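Local coordinates for protein 433aa long hypothetical phosphoribosylglycinamide formyl transferase (Pyrococcus horikoshii, PDB 2DWC) that is of unassigned function but is an ATP-grasp protein related to PurT that binds adenosine-5'-diphosphate and forms a two-chain assembly, at residues B[37-42]-B[57-62]; B[9-14]-B[18-23]; B[31-36]-B[312-317]. All coordinates share one frame; numbering follows the deposited sequence.

All three contacts cluster on one side of the chain's centre, around helix 29-40 and the start of the Rossmann-like N-terminal domain. Contacts 1 and 3 share that helix, and their centres lie about 10 Å apart; Val59 CG1 of the former packs on Ile36 CG1 of the latter at 3.9 Å. Contact 2, with its centre about 11 Å from that of contact 1, is joined to it where Ala14 N lies 2.8 Å from Gly42 O, a probable hydrogen bond. Contacts 2 and 3 are about 16 Å apart, bridged by Ile22 against Ile34. Each touches the second subunit, and none contributes a residue to the adenosine-5'-diphosphate pocket.

Contact 1: B[37-42]-B[57-62]; sequences EAQRLG and MQVAHR
Gln39 carries nearly all of this contact, reaching from the last turn of helix 29-40 to Val59 and His61 on the segment that leaves helix 55-59. Its CG, still close to the helix, lies 4.0 Å from Val59 CG1, and the two side chains run past one another, pointing opposite ways. A bend at chi2 (-88°) then turns the amide group toward the other backbone, where NE2 donates to Val59 O at 2.8 Å. The donor lies close to the C=O direction (161°), though the N-H is somewhat bent; glutamine's length lets its amide reach this carbonyl at the end of the short helix 55-59.

The same NE2 also rests 3.4 Å above the plane of the His61 ring, displaced toward the rim, with the amide and ring planes 39° apart. Gln39 OE1 comes within 3.2 Å of His61 NE2, but the angle is too poor for a bond; the ring is held by other partners. Its ND1 pairs with Val45 N and its NE2 with Gln58 OE1 of the second subunit, so histidine suits a place where both ring nitrogens must be used. Gln39 also packs on Val59 of the second subunit, which brings the dimer interface close around the pair.

Further along, the helix ends just before Gly42, the C-prime residue. Its positive phi is easily adopted by glycine, and Gly42 N bonds Gln39 O at 3.1 Å while Val43 N returns to Ala38 O. This is a Schellman motif, and it turns the chain from helix 29-40 into strand 44-49. The whole is consistent with a Rossmann-like fold, in which a beta-alpha-beta helix packs beside the next helical connection of the same parallel sheet.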
ATOM      1  N   GLU B  37       2.629   0.180   5.877  1.00 13.39           N
ATOM      2  CA  GLU B  37       3.395   1.450   5.703  1.00 14.50           C
ATOM      3  C   GLU B  37       4.760   1.368   6.374  1.00 16.58           C
ATOM      4  O   GLU B  37       5.777   1.873   5.843  1.00 16.40           O
ATOM      5  CB  GLU B  37       2.622   2.607   6.295  1.00 18.06           C
ATOM      6  CG  GLU B  37       3.366   3.955   6.092  1.00 20.31           C
ATOM      7  CD  GLU B  37       3.542   4.351   4.603  1.00 34.95           C
ATOM      8  OE1 GLU B  37       2.766   3.892   3.698  1.00 20.35           O
ATOM      9  OE2 GLU B  37       4.456   5.159   4.362  1.00 24.33           O
ATOM     10  N   ALA B  38       4.807   0.696   7.518  1.00 13.13           N
ATOM     11  CA  ALA B  38       6.125   0.544   8.192  1.00 14.32           C
ATOM     12  C   ALA B  38       7.087  -0.205   7.264  1.00 14.87           C
ATOM     13  O   ALA B  38       8.230   0.193   7.066  1.00 15.68           O
ATOM     14  CB  ALA B  38       5.949  -0.227   9.508  1.00 14.90           C
ATOM     15  N   GLN B  39       6.630  -1.320   6.684  1.00 14.93           N
ATOM     16  CA  GLN B  39       7.496  -2.042   5.731  1.00 14.51           C
ATOM     17  C   GLN B  39       7.907  -1.156   4.586  1.00 14.42           C
ATOM     18  O   GLN B  39       9.029  -1.236   4.108  1.00 15.45           O
ATOM     19  CB  GLN B  39       6.799  -3.263   5.144  1.00 13.00           C
ATOM     20  CG  GLN B  39       6.622  -4.353   6.222  1.00 15.14           C
ATOM     21  CD  GLN B  39       7.823  -5.288   6.327  1.00 17.48           C
ATOM     22  OE1 GLN B  39       8.928  -4.973   5.904  1.00 18.11           O
ATOM     23  NE2 GLN B  39       7.594  -6.467   6.892  1.00 15.23           N
ATOM     24  N   ARG B  40       6.999  -0.324   4.111  1.00 13.44           N
ATOM     25  CA  ARG B  40       7.323   0.584   3.032  1.00 14.13           C
ATOM     26  C   ARG B  40       8.367   1.657   3.380  1.00 18.41           C
ATOM     27  O   ARG B  40       8.959   2.239   2.466  1.00 16.15           O
ATOM     28  CB  ARG B  40       6.048   1.232   2.505  1.00 13.21           C
ATOM     29  CG  ARG B  40       5.316   0.327   1.511  1.00 19.18           C
ATOM     30  CD  ARG B  40       3.976   0.931   1.154  1.00 16.75           C
ATOM     31  NE  ARG B  40       3.426   0.281  -0.063  1.00 17.28           N
ATOM     32  CZ  ARG B  40       2.194   0.513  -0.493  1.00 23.29           C
ATOM     33  NH1 ARG B  40       1.377   1.335   0.193  1.00 17.96           N
ATOM     34  NH2 ARG B  40       1.814   0.010  -1.656  1.00 18.78           N
ATOM     35  N   LEU B  41       8.629   1.850   4.678  1.00 13.86           N
ATOM     36  CA  LEU B  41       9.632   2.808   5.153  1.00 14.62           C
ATOM     37  C   LEU B  41      10.844   2.048   5.742  1.00 12.34           C
ATOM     38  O   LEU B  41      11.729   2.651   6.344  1.00 15.91           O
ATOM     39  CB  LEU B  41       9.021   3.704   6.224  1.00 14.30           C
ATOM     40  CG  LEU B  41       7.952   4.677   5.753  1.00 18.23           C
ATOM     41  CD1 LEU B  41       7.385   5.454   6.923  1.00 19.75           C
ATOM     42  CD2 LEU B  41       8.601   5.649   4.771  1.00 21.75           C
ATOM     43  N   GLY B  42      10.893   0.721   5.560  1.00 13.22           N
ATOM     44  CA  GLY B  42      11.996  -0.031   6.113  1.00 13.96           C
ATOM     45  C   GLY B  42      12.010  -0.084   7.641  1.00 15.11           C
ATOM     46  O   GLY B  42      13.079  -0.257   8.238  1.00 15.08           O
ATOM     47  N   MET B  57       0.278  -9.948  11.485  1.00 14.80           N
ATOM     48  CA  MET B  57       1.380 -10.883  11.691  1.00 14.05           C
ATOM     49  C   MET B  57       1.897 -11.395  10.331  1.00 14.33           C
ATOM     50  O   MET B  57       3.082 -11.663  10.183  1.00 15.14           O
ATOM     51  CB  MET B  57       0.912 -12.098  12.519  1.00 13.11           C
ATOM     52  CG  MET B  57       0.697 -11.733  13.984  1.00 12.99           C
ATOM     53  SD  MET B  57       0.051 -13.201  14.815  1.00 14.05           S
ATOM     54  CE  MET B  57      -0.343 -12.427  16.448  1.00 16.32           C
ATOM     55  N   GLN B  58       1.008 -11.507   9.338  1.00 12.10           N
ATOM     56  CA  GLN B  58       1.424 -12.045   8.031  1.00 13.05           C
ATOM     57  C   GLN B  58       2.388 -11.100   7.303  1.00 15.47           C
ATOM     58  O   GLN B  58       3.293 -11.536   6.593  1.00 14.64           O
ATOM     59  CB  GLN B  58       0.179 -12.320   7.154  1.00 11.19           C
ATOM     60  CG  GLN B  58      -0.630 -13.534   7.734  1.00 10.74           C
ATOM     61  CD  GLN B  58      -1.861 -13.816   6.923  1.00 11.45           C
ATOM     62  OE1 GLN B  58      -1.821 -13.757   5.703  1.00 14.17           O
ATOM     63  NE2 GLN B  58      -2.968 -14.124   7.594  1.00 13.29           N
ATOM     64  N   VAL B  59       2.206  -9.802   7.542  1.00 13.40           N
ATOM     65  CA  VAL B  59       3.038  -8.771   6.900  1.00 11.61           C
ATOM     66  C   VAL B  59       4.242  -8.362   7.775  1.00 13.83           C
ATOM     67  O   VAL B  59       5.253  -7.919   7.265  1.00 21.80           O
ATOM     68  CB  VAL B  59       2.184  -7.515   6.602  1.00 16.83           C
ATOM     69  CG1 VAL B  59       3.086  -6.300   6.292  1.00 26.53           C
ATOM     70  CG2 VAL B  59       1.287  -7.825   5.350  1.00 18.65           C
ATOM     71  N   ALA B  60       4.134  -8.612   9.068  1.00 14.76           N
ATOM     72  CA  ALA B  60       5.182  -8.254  10.011  1.00 14.84           C
ATOM     73  C   ALA B  60       6.449  -9.090   9.884  1.00 16.77           C
ATOM     74  O   ALA B  60       6.466 -10.191   9.321  1.00 17.37           O
ATOM     75  CB  ALA B  60       4.626  -8.384  11.437  1.00 13.80           C
ATOM     76  N   HIS B  61       7.529  -8.554  10.412  1.00 14.74           N
ATOM     77  CA  HIS B  61       8.784  -9.303  10.429  1.00 13.45           C
ATOM     78  C   HIS B  61       8.714 -10.468  11.444  1.00 19.63           C
ATOM     79  O   HIS B  61       9.249 -11.552  11.185  1.00 19.65           O
ATOM     80  CB  HIS B  61       9.921  -8.378  10.858  1.00 13.90           C
ATOM     81  CG  HIS B  61      10.234  -7.334   9.835  1.00 14.09           C
ATOM     82  ND1 HIS B  61       9.703  -6.065   9.887  1.00 15.65           N
ATOM     83  CD2 HIS B  61      11.017  -7.377   8.717  1.00 14.13           C
ATOM     84  CE1 HIS B  61      10.131  -5.367   8.846  1.00 14.38           C
ATOM     85  NE2 HIS B  61      10.925  -6.138   8.121  1.00 13.86           N
ATOM     86  N   ARG B  62       8.071 -10.256  12.594  1.00 15.04           N
ATOM     87  CA  ARG B  62       7.992 -11.327  13.615  1.00 15.20           C
ATOM     88  C   ARG B  62       6.677 -11.172  14.363  1.00 15.88           C
ATOM     89  O   ARG B  62       6.101 -10.074  14.384  1.00 15.51           O
ATOM     90  CB  ARG B  62       9.090 -11.138  14.694  1.00 20.54           C
ATOM     91  CG  ARG B  62      10.446 -11.781  14.556  1.00 40.81           C
ATOM     92  CD  ARG B  62      11.225 -11.604  15.932  1.00 36.52           C
ATOM     93  NE  ARG B  62      11.465 -10.213  16.393  1.00 23.65           N
ATOM     94  CZ  ARG B  62      12.019  -9.283  15.623  1.00 20.68           C
ATOM     95  NH1 ARG B  62      12.383  -9.577  14.383  1.00 21.44           N
ATOM     96  NH2 ARG B  62      12.215  -8.049  16.075  1.00 18.12           N
TER

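Contact 2: B[9-14]-B[18-23]; sequences DELGTA and SAQKIL
A single water is gripped by three groups of Glu10, Ser18 and Gln20. It donates to Glu10 OE2 at 2.6 Å and to Ser18 O, and accepts from Gln20 NE2 at 3.1 Å. Glu10 and Gln20 do not bond directly; the water joins them, their carboxylate and amide planes standing nearly perpendicular.

The other end of the Gln20 amide is held as well: Gly12 N donates to OE1 at 2.7 Å, in the carbonyl plane and on a lone pair, while Leu11 CD2 lies alongside OE1. The glutamine amide thus works at both ends, accepting from a backbone N-H and donating to the water. Gly12, without a side chain, lets its CA approach Ser18 O to 3.1 Å in a CA-H...O contact. Ser18 OG, placed between its own N and carbonyl carbon (chi1 64°), accepts from Thr13 N at 3.0 Å; it is also bonded to Thr16 OG1 and to Pro357 O of the second subunit. The small methyl of Ala19 fits against Ala14 CA at 3.6 Å.

Glu10 and Leu11 pair antiparallel with a strand of the second subunit. On the other side of the turn, strand 21-25 runs in the parallel sheet between strands 44-49 and 85-88, with Ile22 against helix 29-40 and Leu23 against helix 71-81.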
ATOM      1  N   ASP B   9      14.569  12.850  12.429  1.00 16.97           N
ATOM      2  CA  ASP B   9      15.141  13.220  11.138  1.00 17.03           C
ATOM      3  C   ASP B   9      15.798  12.024  10.475  1.00 20.25           C
ATOM      4  O   ASP B   9      16.274  12.135   9.351  1.00 18.34           O
ATOM      5  CB  ASP B   9      16.234  14.282  11.372  1.00 18.64           C
ATOM      6  CG  ASP B   9      16.811  14.840  10.082  1.00 19.72           C
ATOM      7  OD1 ASP B   9      16.032  15.384   9.277  1.00 19.84           O
ATOM      8  OD2 ASP B   9      18.045  14.742   9.890  1.00 20.24           O
ATOM      9  N   GLU B  10      15.802  10.871  11.144  1.00 16.71           N
ATOM     10  CA  GLU B  10      16.544   9.741  10.593  1.00 17.55           C
ATOM     11  C   GLU B  10      15.805   8.427  10.774  1.00 18.02           C
ATOM     12  O   GLU B  10      15.006   8.291  11.698  1.00 17.95           O
ATOM     13  CB  GLU B  10      17.914   9.643  11.341  1.00 20.58           C
ATOM     14  CG  GLU B  10      18.834   8.490  11.002  1.00 21.16           C
ATOM     15  CD  GLU B  10      18.595   7.230  11.868  1.00 24.49           C
ATOM     16  OE1 GLU B  10      17.835   7.291  12.847  1.00 25.90           O
ATOM     17  OE2 GLU B  10      19.188   6.180  11.556  1.00 21.21           O
ATOM     18  N   LEU B  11      16.067   7.501   9.861  1.00 15.10           N
ATOM     19  CA  LEU B  11      15.538   6.145   9.966  1.00 14.77           C
ATOM     20  C   LEU B  11      16.619   5.194   9.524  1.00 16.28           C
ATOM     21  O   LEU B  11      17.346   5.449   8.536  1.00 15.35           O
ATOM     22  CB  LEU B  11      14.327   5.920   9.029  1.00 14.22           C
ATOM     23  CG  LEU B  11      12.965   6.467   9.484  1.00 15.57           C
ATOM     24  CD1 LEU B  11      11.954   6.276   8.336  1.00 14.06           C
ATOM     25  CD2 LEU B  11      12.489   5.775  10.751  1.00 17.38           C
ATOM     26  N   GLY B  12      16.711   4.087  10.260  1.00 15.62           N
ATOM     27  CA  GLY B  12      17.588   2.990   9.910  1.00 14.50           C
ATOM     28  C   GLY B  12      16.843   1.936   9.096  1.00 15.81           C
ATOM     29  O   GLY B  12      15.785   2.214   8.508  1.00 18.18           O
ATOM     30  N   THR B  13      17.369   0.714   9.087  1.00 15.30           N
ATOM     31  CA  THR B  13      16.826  -0.358   8.220  1.00 12.86           C
ATOM     32  C   THR B  13      16.436  -1.599   8.971  1.00 13.75           C
ATOM     33  O   THR B  13      17.247  -2.163   9.694  1.00 14.86           O
ATOM     34  CB  THR B  13      17.919  -0.741   7.168  1.00 15.02           C
ATOM     35  OG1 THR B  13      18.185   0.400   6.347  1.00 15.78           O
ATOM     36  CG2 THR B  13      17.459  -1.883   6.185  1.00 14.23           C
ATOM     37  N   ALA B  14      15.189  -2.005   8.779  1.00 11.86           N
ATOM     38  CA  ALA B  14      14.656  -3.225   9.412  1.00 12.46           C
ATOM     39  C   ALA B  14      15.587  -4.411   9.144  1.00 11.98           C
ATOM     40  O   ALA B  14      16.197  -4.537   8.053  1.00 16.47           O
ATOM     41  CB  ALA B  14      13.261  -3.550   8.793  1.00 15.03           C
ATOM     42  N   SER B  18      20.472  -1.056  12.690  1.00 15.94           N
ATOM     43  CA  SER B  18      20.083   0.376  12.692  1.00 15.55           C
ATOM     44  C   SER B  18      18.545   0.525  12.692  1.00 16.04           C
ATOM     45  O   SER B  18      17.985   1.621  12.712  1.00 15.21           O
ATOM     46  CB  SER B  18      20.644   1.112  11.464  1.00 17.38           C
ATOM     47  OG  SER B  18      20.095   0.604  10.254  1.00 16.66           O
ATOM     48  N   ALA B  19      17.831  -0.587  12.724  1.00 15.80           N
ATOM     49  CA  ALA B  19      16.382  -0.513  12.656  1.00 14.55           C
ATOM     50  C   ALA B  19      15.610   0.223  13.730  1.00 13.67           C
ATOM     51  O   ALA B  19      15.996   0.180  14.918  1.00 15.86           O
ATOM     52  CB  ALA B  19      15.803  -1.962  12.631  1.00 13.88           C
ATOM     53  N   GLN B  20      14.518   0.887  13.306  1.00 13.09           N
ATOM     54  CA  GLN B  20      13.536   1.416  14.253  1.00 11.76           C
ATOM     55  C   GLN B  20      12.529   0.230  14.306  1.00 14.56           C
ATOM     56  O   GLN B  20      12.481  -0.573  13.378  1.00 16.03           O
ATOM     57  CB  GLN B  20      12.821   2.633  13.730  1.00 15.20           C
ATOM     58  CG  GLN B  20      13.568   3.894  14.196  1.00 14.58           C
ATOM     59  CD  GLN B  20      14.896   3.992  13.463  1.00 15.20           C
ATOM     60  OE1 GLN B  20      14.928   3.829  12.255  1.00 16.65           O
ATOM     61  NE2 GLN B  20      15.987   4.205  14.199  1.00 18.70           N
ATOM     62  N   LYS B  21      11.716   0.151  15.359  1.00 14.41           N
ATOM     63  CA  LYS B  21      10.822  -1.014  15.500  1.00 13.78           C
ATOM     64  C   LYS B  21       9.496  -0.610  16.160  1.00 14.90           C
ATOM     65  O   LYS B  21       9.480   0.168  17.127  1.00 15.09           O
ATOM     66  CB  LYS B  21      11.519  -2.060  16.412  1.00 13.06           C
ATOM     67  CG  LYS B  21      10.706  -3.375  16.581  1.00 16.77           C
ATOM     68  CD  LYS B  21      11.368  -4.226  17.693  1.00 18.96           C
ATOM     69  CE  LYS B  21      12.746  -4.672  17.236  1.00 21.52           C
ATOM     70  NZ  LYS B  21      13.424  -5.489  18.305  1.00 18.16           N
ATOM     71  N   ILE B  22       8.391  -1.057  15.581  1.00 13.63           N
ATOM     72  CA  ILE B  22       7.103  -0.802  16.235  1.00 11.41           C
ATOM     73  C   ILE B  22       6.562  -2.123  16.743  1.00 12.89           C
ATOM     74  O   ILE B  22       6.861  -3.168  16.170  1.00 15.65           O
ATOM     75  CB  ILE B  22       6.067  -0.192  15.274  1.00 12.87           C
ATOM     76  CG1 ILE B  22       5.801  -1.129  14.066  1.00 12.78           C
ATOM     77  CG2 ILE B  22       6.575   1.213  14.832  1.00 13.55           C
ATOM     78  CD1 ILE B  22       4.679  -0.563  13.139  1.00 16.19           C
ATOM     79  N   LEU B  23       5.769  -2.065  17.829  1.00 12.25           N
ATOM     80  CA  LEU B  23       5.180  -3.252  18.426  1.00 10.33           C
ATOM     81  C   LEU B  23       3.662  -3.027  18.356  1.00 13.12           C
ATOM     82  O   LEU B  23       3.134  -2.128  19.021  1.00 15.41           O
ATOM     83  CB  LEU B  23       5.637  -3.396  19.903  1.00 12.75           C
ATOM     84  CG  LEU B  23       5.079  -4.641  20.581  1.00 13.11           C
ATOM     85  CD1 LEU B  23       5.630  -5.926  19.936  1.00 14.94           C
ATOM     86  CD2 LEU B  23       5.449  -4.585  22.071  1.00 14.65           C
TER
HETATM   87  O   HOH W   1      18.896   4.118  13.136  1.00 22.27           O

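Contact 3: B[31-36]-B[312-317]; sequences GKEIAI and SEFALH
Phe314 lies flat against Glu33, taking the aliphatic part of that side chain rather than its charge. Glu33 CB stands over one face of the ring, 3.7 Å from the centroid and 29° off the normal, a CH-pi contact. The opposite face is covered by a neighbour on its own helix, Glu313, whose CG sits 3.7 Å above the ring. A flat aromatic therefore suits a slot between the methylene groups of two glutamates.

Ile34 approaches from another direction. It crosses Phe314 at about a right angle, its CG1 3.9 Å from Phe314 CB, and carries CD1 onward to the edge of the His317 ring, 4.0 Å from CD2 and near the ring plane. The CG1-CD1 arm is long enough to meet Phe314 with one carbon and His317 with the next. His317 turns its ND1 elsewhere, to the backbone N of Ile275, so the ring offers carbon to the isoleucine.

The carboxylate of Glu33 bends off at chi2 (-72°), away from the aromatic ring. Its OE2 accepts from a water at 2.9 Å, which lies 2.7 Å from Ser312 OG, and also forms a salt bridge with Arg40 of the second subunit. Serine suits the N-cap of helix 313-322, for OG takes weak capping bonds from Phe314 N and Ala315 N, and also contacts the water.

The axes of the two short helical segments come within 8.3 Å and cross at -62°, which brings Phe314 and Ile34 between them. Helix 29-40 holds Gly31 of a possible Rossmann-type glycine pattern. Its pairing with helix 313-322 joins the Rossmann-like preATP-grasp part of the protein to a helix some 275 residues later in sequence, probably part of the ATP-grasp region.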
ATOM      1  N   GLY B  31      -4.087  -2.878  12.080  1.00 17.98           N
ATOM      2  CA  GLY B  31      -2.667  -3.093  12.329  1.00 14.99           C
ATOM      3  C   GLY B  31      -1.952  -3.562  11.066  1.00 11.73           C
ATOM      4  O   GLY B  31      -0.774  -3.257  10.830  1.00 13.09           O
ATOM      5  N   LYS B  32      -2.649  -4.333  10.231  1.00 14.53           N
ATOM      6  CA  LYS B  32      -2.014  -4.814   8.995  1.00 13.28           C
ATOM      7  C   LYS B  32      -1.597  -3.636   8.106  1.00 13.06           C
ATOM      8  O   LYS B  32      -0.500  -3.664   7.520  1.00 12.34           O
ATOM      9  CB  LYS B  32      -3.002  -5.721   8.217  1.00 14.88           C
ATOM     10  CG  LYS B  32      -2.422  -6.338   6.966  1.00 15.98           C
ATOM     11  CD  LYS B  32      -3.524  -7.205   6.287  1.00 13.92           C
ATOM     12  CE  LYS B  32      -2.907  -8.184   5.313  1.00 17.76           C
ATOM     13  NZ  LYS B  32      -4.002  -8.948   4.593  1.00 18.41           N
ATOM     14  N   GLU B  33      -2.482  -2.635   7.951  1.00 14.44           N
ATOM     15  CA  GLU B  33      -2.128  -1.477   7.137  1.00 13.66           C
ATOM     16  C   GLU B  33      -1.030  -0.604   7.785  1.00 14.99           C
ATOM     17  O   GLU B  33      -0.183  -0.029   7.062  1.00 15.37           O
ATOM     18  CB  GLU B  33      -3.393  -0.661   6.765  1.00 14.39           C
ATOM     19  CG  GLU B  33      -4.192  -1.376   5.641  1.00 14.80           C
ATOM     20  CD  GLU B  33      -3.512  -1.303   4.247  1.00 21.06           C
ATOM     21  OE1 GLU B  33      -3.925  -2.101   3.352  1.00 20.24           O
ATOM     22  OE2 GLU B  33      -2.600  -0.446   4.018  1.00 18.74           O
ATOM     23  N   ILE B  34      -0.972  -0.538   9.119  1.00 13.76           N
ATOM     24  CA  ILE B  34       0.140   0.199   9.750  1.00 14.87           C
ATOM     25  C   ILE B  34       1.431  -0.604   9.441  1.00 16.09           C
ATOM     26  O   ILE B  34       2.482  -0.051   9.122  1.00 14.94           O
ATOM     27  CB  ILE B  34      -0.031   0.273  11.283  1.00 14.12           C
ATOM     28  CG1 ILE B  34      -1.266   1.132  11.615  1.00 15.96           C
ATOM     29  CG2 ILE B  34       1.240   0.875  11.951  1.00 16.23           C
ATOM     30  CD1 ILE B  34      -1.657   1.042  13.084  1.00 21.54           C
ATOM     31  N   ALA B  35       1.344  -1.933   9.498  1.00 14.48           N
ATOM     32  CA  ALA B  35       2.525  -2.732   9.214  1.00 12.24           C
ATOM     33  C   ALA B  35       2.995  -2.539   7.783  1.00 13.38           C
ATOM     34  O   ALA B  35       4.204  -2.542   7.504  1.00 14.13           O
ATOM     35  CB  ALA B  35       2.222  -4.250   9.489  1.00 14.65           C
ATOM     36  N   ILE B  36       2.048  -2.437   6.857  1.00 12.64           N
ATOM     37  CA  ILE B  36       2.418  -2.237   5.447  1.00 13.21           C
ATOM     38  C   ILE B  36       3.122  -0.888   5.258  1.00 15.07           C
ATOM     39  O   ILE B  36       4.131  -0.804   4.552  1.00 15.60           O
ATOM     40  CB  ILE B  36       1.133  -2.361   4.553  1.00 14.40           C
ATOM     41  CG1 ILE B  36       0.792  -3.837   4.396  1.00 12.36           C
ATOM     42  CG2 ILE B  36       1.407  -1.817   3.135  1.00 17.30           C
ATOM     43  CD1 ILE B  36      -0.561  -4.068   3.754  1.00 16.52           C
ATOM     44  N   SER B 312      -2.715   7.375   4.243  1.00 16.10           N
ATOM     45  CA  SER B 312      -3.974   6.893   4.834  1.00 12.86           C
ATOM     46  C   SER B 312      -3.862   7.136   6.341  1.00 14.65           C
ATOM     47  O   SER B 312      -2.796   7.500   6.841  1.00 16.86           O
ATOM     48  CB  SER B 312      -4.111   5.357   4.655  1.00 15.38           C
ATOM     49  OG  SER B 312      -3.099   4.733   5.467  1.00 16.39           O
ATOM     50  N   GLU B 313      -4.951   6.903   7.074  1.00 14.05           N
ATOM     51  CA  GLU B 313      -4.888   7.117   8.515  1.00 15.69           C
ATOM     52  C   GLU B 313      -3.795   6.244   9.141  1.00 16.62           C
ATOM     53  O   GLU B 313      -3.264   6.583  10.190  1.00 15.75           O
ATOM     54  CB  GLU B 313      -6.253   6.818   9.220  1.00 13.60           C
ATOM     55  CG  GLU B 313      -6.792   5.394   8.964  1.00 15.35           C
ATOM     56  CD  GLU B 313      -7.890   4.997   9.969  1.00 18.78           C
ATOM     57  OE1 GLU B 313      -8.536   3.943   9.730  1.00 18.89           O
ATOM     58  OE2 GLU B 313      -8.071   5.714  10.990  1.00 21.00           O
ATOM     59  N   PHE B 314      -3.505   5.093   8.523  1.00 14.80           N
ATOM     60  CA  PHE B 314      -2.481   4.194   9.090  1.00 15.04           C
ATOM     61  C   PHE B 314      -1.084   4.748   8.964  1.00 15.74           C
ATOM     62  O   PHE B 314      -0.272   4.633   9.907  1.00 16.08           O
ATOM     63  CB  PHE B 314      -2.628   2.831   8.391  1.00 14.44           C
ATOM     64  CG  PHE B 314      -4.033   2.351   8.421  1.00 14.54           C
ATOM     65  CD1 PHE B 314      -4.636   2.024   9.624  1.00 18.83           C
ATOM     66  CD2 PHE B 314      -4.795   2.324   7.236  1.00 14.63           C
ATOM     67  CE1 PHE B 314      -5.993   1.677   9.685  1.00 20.14           C
ATOM     68  CE2 PHE B 314      -6.145   1.974   7.270  1.00 18.08           C
ATOM     69  CZ  PHE B 314      -6.756   1.654   8.503  1.00 17.51           C
ATOM     70  N   ALA B 315      -0.793   5.337   7.802  1.00 17.92           N
ATOM     71  CA  ALA B 315       0.487   5.940   7.556  1.00 16.96           C
ATOM     72  C   ALA B 315       0.583   7.256   8.357  1.00 14.44           C
ATOM     73  O   ALA B 315       1.670   7.605   8.809  1.00 16.85           O
ATOM     74  CB  ALA B 315       0.663   6.236   6.034  1.00 18.36           C
ATOM     75  N   LEU B 316      -0.544   7.949   8.535  1.00 14.00           N
ATOM     76  CA  LEU B 316      -0.508   9.213   9.322  1.00 16.04           C
ATOM     77  C   LEU B 316      -0.170   8.840  10.764  1.00 16.81           C
ATOM     78  O   LEU B 316       0.633   9.497  11.406  1.00 15.48           O
ATOM     79  CB  LEU B 316      -1.856   9.922   9.302  1.00 15.69           C
ATOM     80  CG  LEU B 316      -2.144  10.583   7.945  1.00 17.01           C
ATOM     81  CD1 LEU B 316      -3.598  11.047   7.886  1.00 15.66           C
ATOM     82  CD2 LEU B 316      -1.171  11.778   7.729  1.00 17.76           C
ATOM     83  N   HIS B 317      -0.798   7.781  11.260  1.00 17.16           N
ATOM     84  CA  HIS B 317      -0.526   7.334  12.632  1.00 17.40           C
ATOM     85  C   HIS B 317       0.933   6.934  12.770  1.00 16.91           C
ATOM     86  O   HIS B 317       1.605   7.323  13.715  1.00 16.35           O
ATOM     87  CB  HIS B 317      -1.402   6.106  12.956  1.00 15.46           C
ATOM     88  CG  HIS B 317      -1.470   5.749  14.407  1.00 16.59           C
ATOM     89  ND1 HIS B 317      -1.804   6.653  15.394  1.00 16.12           N
ATOM     90  CD2 HIS B 317      -1.311   4.553  15.026  1.00 16.09           C
ATOM     91  CE1 HIS B 317      -1.868   6.028  16.558  1.00 21.70           C
ATOM     92  NE2 HIS B 317      -1.573   4.749  16.366  1.00 16.11           N
TER
HETATM   93  O   HOH W   2      -2.183   2.394   4.357  1.00 30.47           O